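Long-range contacts in oxidized polyvinyl alcohol hydrolase (Sphingopyxis, PDB 3WLA), which hydrolyses beta-diketones such as 4,6-nonanedione and the oxidized form of polyvinyl alcohol, cleaving the polymer in the second step of its breakdown: residues A[14-19]-A[142-147]; A[182-187]-A[232-237]. All coordinates share one frame; numbering follows the deposited sequence.

Interaction 1 (A[14-19]-A[142-147])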
ATOM      1  N   GLU A  14      -1.776   7.926 -25.261  1.00 47.03           N
ATOM      2  CA  GLU A  14      -2.036   7.783 -26.687  1.00 46.42           C
ATOM      3  C   GLU A  14      -2.103   6.317 -27.060  1.00 44.89           C
ATOM      4  O   GLU A  14      -1.173   5.573 -26.744  1.00 44.44           O
ATOM      5  CB  GLU A  14      -0.888   8.396 -27.500  1.00 49.71           C
ATOM      6  CG  GLU A  14      -0.448   9.809 -27.103  1.00 53.66           C
ATOM      7  CD  GLU A  14      -1.280  10.897 -27.787  1.00 56.00           C
ATOM      8  OE1 GLU A  14      -2.003  10.550 -28.761  1.00 56.14           O
ATOM      9  OE2 GLU A  14      -1.197  12.087 -27.364  1.00 57.78           O
ATOM     10  N   GLY A  15      -3.180   5.905 -27.723  1.00 42.77           N
ATOM     11  CA  GLY A  15      -3.277   4.529 -28.172  1.00 41.13           C
ATOM     12  C   GLY A  15      -3.831   3.518 -27.200  1.00 41.68           C
ATOM     13  O   GLY A  15      -3.998   2.330 -27.538  1.00 42.18           O
ATOM     14  N   PHE A  16      -4.117   3.970 -25.983  1.00 39.09           N
ATOM     15  CA  PHE A  16      -4.655   3.066 -24.988  1.00 38.10           C
ATOM     16  C   PHE A  16      -6.067   3.459 -24.580  1.00 36.78           C
ATOM     17  O   PHE A  16      -6.346   4.631 -24.361  1.00 35.80           O
ATOM     18  CB  PHE A  16      -3.796   3.087 -23.703  1.00 37.67           C
ATOM     19  CG  PHE A  16      -4.207   2.054 -22.706  1.00 37.84           C
ATOM     20  CD1 PHE A  16      -3.744   0.736 -22.818  1.00 37.00           C
ATOM     21  CD2 PHE A  16      -5.147   2.355 -21.721  1.00 36.61           C
ATOM     22  CE1 PHE A  16      -4.223  -0.254 -21.970  1.00 37.32           C
ATOM     23  CE2 PHE A  16      -5.625   1.366 -20.874  1.00 35.45           C
ATOM     24  CZ  PHE A  16      -5.167   0.066 -20.998  1.00 35.45           C
ATOM     25  N   THR A  17      -6.930   2.461 -24.440  1.00 37.33           N
ATOM     26  CA  THR A  17      -8.289   2.678 -23.979  1.00 37.62           C
ATOM     27  C   THR A  17      -8.586   1.535 -22.998  1.00 36.58           C
ATOM     28  O   THR A  17      -8.435   0.343 -23.314  1.00 35.34           O
ATOM     29  CB  THR A  17      -9.298   2.735 -25.178  1.00 38.89           C
ATOM     30  OG1 THR A  17      -9.461   1.437 -25.730  1.00 41.54           O
ATOM     31  CG2 THR A  17      -8.756   3.658 -26.278  1.00 38.97           C
ATOM     32  N   PRO A  18      -9.027   1.901 -21.778  1.00 35.81           N
ATOM     33  CA  PRO A  18      -9.337   0.968 -20.710  1.00 34.57           C
ATOM     34  C   PRO A  18     -10.569   0.147 -20.936  1.00 35.42           C
ATOM     35  O   PRO A  18     -11.489   0.605 -21.578  1.00 35.00           O
ATOM     36  CB  PRO A  18      -9.493   1.898 -19.509  1.00 34.34           C
ATOM     37  CG  PRO A  18     -10.231   3.022 -20.078  1.00 36.10           C
ATOM     38  CD  PRO A  18      -9.485   3.259 -21.419  1.00 35.37           C
ATOM     39  N   LYS A  19     -10.589  -1.065 -20.400  1.00 34.59           N
ATOM     40  CA  LYS A  19     -11.769  -1.899 -20.507  1.00 36.01           C
ATOM     41  C   LYS A  19     -11.903  -2.730 -19.242  1.00 35.09           C
ATOM     42  O   LYS A  19     -10.989  -2.755 -18.410  1.00 34.27           O
ATOM     43  CB  LYS A  19     -11.689  -2.835 -21.713  1.00 38.08           C
ATOM     44  CG  LYS A  19     -10.551  -3.769 -21.681  1.00 41.59           C
ATOM     45  CD  LYS A  19     -10.385  -4.399 -23.060  1.00 45.20           C
ATOM     46  CE  LYS A  19      -9.573  -5.663 -22.994  1.00 45.92           C
ATOM     47  NZ  LYS A  19      -9.621  -6.412 -24.293  1.00 50.62           N
ATOM     48  N   VAL A 142      -5.099   4.823 -12.645  1.00 28.36           N
ATOM     49  CA  VAL A 142      -6.375   5.269 -12.123  1.00 27.19           C
ATOM     50  C   VAL A 142      -6.859   6.426 -12.976  1.00 28.60           C
ATOM     51  O   VAL A 142      -8.013   6.409 -13.398  1.00 29.66           O
ATOM     52  CB  VAL A 142      -6.282   5.692 -10.650  1.00 25.98           C
ATOM     53  CG1 VAL A 142      -7.623   6.272 -10.198  1.00 25.30           C
ATOM     54  CG2 VAL A 142      -5.937   4.445  -9.774  1.00 22.80           C
ATOM     55  N   ARG A 143      -6.002   7.414 -13.240  1.00 28.10           N
ATOM     56  CA  ARG A 143      -6.438   8.533 -14.099  1.00 31.29           C
ATOM     57  C   ARG A 143      -7.009   8.041 -15.439  1.00 31.83           C
ATOM     58  O   ARG A 143      -7.967   8.621 -15.954  1.00 33.62           O
ATOM     59  CB  ARG A 143      -5.290   9.504 -14.354  1.00 30.04           C
ATOM     60  CG  ARG A 143      -5.085  10.514 -13.262  1.00 28.97           C
ATOM     61  CD  ARG A 143      -3.997  11.479 -13.675  1.00 28.47           C
ATOM     62  NE  ARG A 143      -3.539  12.245 -12.517  1.00 31.25           N
ATOM     63  CZ  ARG A 143      -4.242  13.195 -11.907  1.00 29.20           C
ATOM     64  NH1 ARG A 143      -5.452  13.527 -12.342  1.00 31.50           N
ATOM     65  NH2 ARG A 143      -3.734  13.792 -10.841  1.00 32.42           N
ATOM     66  N   CYS A 144      -6.466   6.963 -15.991  1.00 32.15           N
ATOM     67  CA  CYS A 144      -6.961   6.443 -17.262  1.00 33.80           C
ATOM     68  C   CYS A 144      -8.306   5.726 -17.134  1.00 33.33           C
ATOM     69  O   CYS A 144      -9.202   5.951 -17.943  1.00 34.24           O
ATOM     70  CB  CYS A 144      -5.935   5.506 -17.924  1.00 36.13           C
ATOM     71  SG  CYS A 144      -6.494   4.682 -19.483  1.00 41.14           S
ATOM     72  N   VAL A 145      -8.475   4.878 -16.120  1.00 31.18           N
ATOM     73  CA  VAL A 145      -9.755   4.185 -15.965  1.00 29.45           C
ATOM     74  C   VAL A 145     -10.865   5.235 -15.843  1.00 29.81           C
ATOM     75  O   VAL A 145     -11.987   5.050 -16.347  1.00 30.08           O
ATOM     76  CB  VAL A 145      -9.737   3.275 -14.703  1.00 27.41           C
ATOM     77  CG1 VAL A 145     -11.118   2.698 -14.442  1.00 27.11           C
ATOM     78  CG2 VAL A 145      -8.763   2.134 -14.901  1.00 28.42           C
ATOM     79  N   GLY A 146     -10.529   6.334 -15.172  1.00 31.04           N
ATOM     80  CA  GLY A 146     -11.452   7.436 -14.962  1.00 32.73           C
ATOM     81  C   GLY A 146     -11.998   8.085 -16.250  1.00 34.99           C
ATOM     82  O   GLY A 146     -12.847   8.977 -16.172  1.00 34.14           O
ATOM     83  N   THR A 147     -11.529   7.661 -17.426  1.00 35.59           N
ATOM     84  CA  THR A 147     -12.056   8.253 -18.662  1.00 35.38           C
ATOM     85  C   THR A 147     -13.219   7.410 -19.175  1.00 36.82           C
ATOM     86  O   THR A 147     -13.989   7.867 -20.006  1.00 38.08           O
ATOM     87  CB  THR A 147     -11.005   8.340 -19.807  1.00 35.35           C
ATOM     88  OG1 THR A 147     -10.581   7.017 -20.165  1.00 34.85           O
ATOM     89  CG2 THR A 147      -9.808   9.196 -19.406  1.00 33.03           C
TER
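The sulfur of C144 faces both F16 and P18, which reach it from the loop ahead of strand 21-28. F16 meets it with one edge of the ring: CD2 stands 3.5 Å from C144 SG, and the sulfur sits near the ring plane, 79° off the normal and 4.7 Å from the centroid, in a sulfur-aromatic contact at the edge. C144 SG is anti to its own backbone N (chi1 176°), which carries it out from the last turn of helix 133-145 to the loop. There it is bonded to C12 in a disulfide, so the N-terminal arm of this alpha/beta-hydrolase is fastened covalently to a helix end that F16 and P18 cover. P18 packs beside the sulfur, its CD 3.8 Å from C144 SG, and its CB faces the backbone of V145. Around the buried C144 and P18 the packing is close. Toward solvent the packing thins: exposed T147 offers P18 CG only its OG1, at 4.0 Å. That hydroxyl is turned back to the helix end, where OG1 donates to C144 O (2.8 Å), an oxygen that also accepts from the backbone N of T147.

Interaction 2 (A[182-187]-A[232-237])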
ATOM      1  N   GLY A 182      -5.139   5.227   2.153  1.00 23.59           N
ATOM      2  CA  GLY A 182      -4.958   3.850   1.737  1.00 23.36           C
ATOM      3  C   GLY A 182      -4.773   2.929   2.919  1.00 24.23           C
ATOM      4  O   GLY A 182      -4.776   3.376   4.108  1.00 22.87           O
ATOM      5  N   MET A 183      -4.636   1.640   2.616  1.00 23.21           N
ATOM      6  CA  MET A 183      -4.483   0.656   3.670  1.00 23.38           C
ATOM      7  C   MET A 183      -3.257  -0.241   3.492  1.00 22.52           C
ATOM      8  O   MET A 183      -3.335  -1.290   2.849  1.00 21.18           O
ATOM      9  CB  MET A 183      -5.737  -0.227   3.764  1.00 24.62           C
ATOM     10  CG  MET A 183      -5.641  -1.302   4.864  1.00 23.02           C
ATOM     11  SD  MET A 183      -7.215  -2.009   5.224  1.00 26.05           S
ATOM     12  CE  MET A 183      -7.778  -2.674   3.571  1.00 25.60           C
ATOM     13  N   PRO A 184      -2.112   0.178   4.041  1.00 21.08           N
ATOM     14  CA  PRO A 184      -0.899  -0.613   3.938  1.00 21.24           C
ATOM     15  C   PRO A 184      -0.979  -1.744   4.932  1.00 22.99           C
ATOM     16  O   PRO A 184      -1.001  -1.522   6.158  1.00 22.27           O
ATOM     17  CB  PRO A 184       0.213   0.383   4.280  1.00 21.87           C
ATOM     18  CG  PRO A 184      -0.491   1.423   5.052  1.00 20.99           C
ATOM     19  CD  PRO A 184      -1.820   1.555   4.435  1.00 20.66           C
ATOM     20  N   ILE A 185      -1.075  -2.973   4.443  1.00 22.24           N
ATOM     21  CA  ILE A 185      -1.131  -4.092   5.369  1.00 22.65           C
ATOM     22  C   ILE A 185       0.229  -4.758   5.504  1.00 21.73           C
ATOM     23  O   ILE A 185       0.766  -5.281   4.535  1.00 22.11           O
ATOM     24  CB  ILE A 185      -2.163  -5.135   4.914  1.00 21.71           C
ATOM     25  CG1 ILE A 185      -3.524  -4.466   4.785  1.00 21.19           C
ATOM     26  CG2 ILE A 185      -2.127  -6.292   5.906  1.00 18.95           C
ATOM     27  CD1 ILE A 185      -4.649  -5.275   4.142  1.00 20.89           C
ATOM     28  N   SER A 186       0.788  -4.759   6.716  1.00 21.74           N
ATOM     29  CA  SER A 186       2.105  -5.336   6.954  1.00 21.13           C
ATOM     30  C   SER A 186       3.124  -4.962   5.885  1.00 22.56           C
ATOM     31  O   SER A 186       3.689  -5.817   5.203  1.00 23.02           O
ATOM     32  CB  SER A 186       2.035  -6.850   7.055  1.00 22.21           C
ATOM     33  OG  SER A 186       1.012  -7.254   7.937  1.00 21.02           O
ATOM     34  N   GLY A 187       3.348  -3.655   5.749  1.00 21.43           N
ATOM     35  CA  GLY A 187       4.290  -3.158   4.812  1.00 19.90           C
ATOM     36  C   GLY A 187       5.591  -2.829   5.471  1.00 21.97           C
ATOM     37  O   GLY A 187       5.646  -2.613   6.676  1.00 22.94           O
ATOM     38  N   MET A 232      -5.216  13.124   3.981  1.00 28.63           N
ATOM     39  CA  MET A 232      -5.458  11.689   3.739  1.00 28.70           C
ATOM     40  C   MET A 232      -5.911  10.966   4.977  1.00 27.91           C
ATOM     41  O   MET A 232      -5.778  11.484   6.104  1.00 28.89           O
ATOM     42  CB  MET A 232      -4.168  10.956   3.293  1.00 26.30           C
ATOM     43  CG  MET A 232      -3.607  11.260   1.917  1.00 24.41           C
ATOM     44  SD  MET A 232      -2.113  10.296   1.540  1.00 26.94           S
ATOM     45  CE  MET A 232      -0.897  10.778   2.858  1.00 24.97           C
ATOM     46  N   VAL A 233      -6.434   9.752   4.758  1.00 25.97           N
ATOM     47  CA  VAL A 233      -6.797   8.844   5.851  1.00 26.59           C
ATOM     48  C   VAL A 233      -5.977   7.541   5.563  1.00 27.22           C
ATOM     49  O   VAL A 233      -5.946   7.027   4.423  1.00 24.45           O
ATOM     50  CB  VAL A 233      -8.324   8.558   5.907  1.00 25.52           C
ATOM     51  CG1 VAL A 233      -8.825   8.149   4.613  1.00 27.42           C
ATOM     52  CG2 VAL A 233      -8.624   7.527   6.945  1.00 26.33           C
ATOM     53  N   VAL A 234      -5.276   7.054   6.573  1.00 24.48           N
ATOM     54  CA  VAL A 234      -4.433   5.856   6.405  1.00 25.41           C
ATOM     55  C   VAL A 234      -4.722   4.814   7.474  1.00 25.47           C
ATOM     56  O   VAL A 234      -4.717   5.125   8.695  1.00 25.29           O
ATOM     57  CB  VAL A 234      -2.947   6.260   6.443  1.00 25.43           C
ATOM     58  CG1 VAL A 234      -2.009   4.989   6.297  1.00 27.50           C
ATOM     59  CG2 VAL A 234      -2.673   7.276   5.338  1.00 26.05           C
ATOM     60  N   ILE A 235      -5.022   3.587   7.033  1.00 24.42           N
ATOM     61  CA  ILE A 235      -5.288   2.490   7.953  1.00 24.37           C
ATOM     62  C   ILE A 235      -4.117   1.525   7.857  1.00 25.31           C
ATOM     63  O   ILE A 235      -3.955   0.846   6.838  1.00 26.03           O
ATOM     64  CB  ILE A 235      -6.599   1.750   7.595  1.00 24.45           C
ATOM     65  CG1 ILE A 235      -7.790   2.709   7.726  1.00 24.94           C
ATOM     66  CG2 ILE A 235      -6.769   0.542   8.477  1.00 25.34           C
ATOM     67  CD1 ILE A 235      -9.061   2.171   7.222  1.00 24.20           C
ATOM     68  N   THR A 236      -3.289   1.457   8.899  1.00 24.57           N
ATOM     69  CA  THR A 236      -2.123   0.555   8.896  1.00 25.22           C
ATOM     70  C   THR A 236      -2.588  -0.709   9.579  1.00 26.15           C
ATOM     71  O   THR A 236      -3.243  -0.637  10.624  1.00 25.95           O
ATOM     72  CB  THR A 236      -0.927   1.140   9.689  1.00 24.42           C
ATOM     73  OG1 THR A 236      -0.419   2.271   9.000  1.00 28.08           O
ATOM     74  CG2 THR A 236       0.209   0.118   9.776  1.00 26.32           C
ATOM     75  N   VAL A 237      -2.281  -1.872   8.993  1.00 24.73           N
ATOM     76  CA  VAL A 237      -2.716  -3.113   9.605  1.00 22.28           C
ATOM     77  C   VAL A 237      -1.487  -3.979   9.949  1.00 22.92           C
ATOM     78  O   VAL A 237      -0.603  -4.181   9.109  1.00 22.98           O
ATOM     79  CB  VAL A 237      -3.690  -3.890   8.669  1.00 22.12           C
ATOM     80  CG1 VAL A 237      -4.024  -5.220   9.252  1.00 19.08           C
ATOM     81  CG2 VAL A 237      -4.963  -3.089   8.407  1.00 21.86           C
TER
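With CG anti to the backbone N (chi1 180°) and the chain extended at chi2 (165°), M183 stands up from the sheet with CG and SD beside I235 and V237, while V237, its CG2 anti to the carbonyl carbon, turns that methyl to meet it. M183 CG is 4.0 Å from V237 CG2, and SD reaches on toward I235 CG2 at 4.2 Å, so the thioether touches both residues. I185 lies alongside V237 and points the same way, its CG1 3.9 Å from V237 CB. Helix 292-304 packs over M183, I235 and V237, F295 touching M183 and V237. An alanine in place of M183 would probably open a gap between I235, V237 and F295 and leave the V237 methyl without its thioether neighbour. The backbones are neighbouring parallel strands, 20° apart, in the central sheet of the alpha/beta-hydrolase fold. I235 N donates to G182 O (2.9 Å) and V237 N to P184 O; beyond the strand end, S186 N donates to V237 O (2.8 Å). P184 has no N-H to give, and its CD rests 3.3 Å from I235 O. On the other face of the sheet the same CD meets V234 CG1, and P184 CG packs against T236 OG1, the two side chains crossing at about a right angle. T236 OG1 is instead hydrogen-bonded to H276 on the next strand. S186 OG is hydrogen-bonded to D243 and its side chain touches H285; these two, with S162, have the geometry of a Ser-His-Asp charge relay, which would place S186 beside the probable catalytic site.

From the N terminus, the chain runs through the loop that supplies 14-19, then builds strands 21-28 to 81-85 before helix 133-145 brings 142-147 back; interaction 1 closes this loop of 122 intervening residues. Strand 155-161 and helix 163-174 follow, and only then does interaction 2 open, at 182-187; it closes at 232-237 after a shorter excursion of 44 residues that includes helix 201-210. The two loops therefore come in series, neither nesting nor crossing. Interaction 1 ties the N-terminal arm to a helix end at the periphery, whereas interaction 2 joins neighbouring strands near the chain's centre. Their centres are 26 Å apart and the two contacts do not touch.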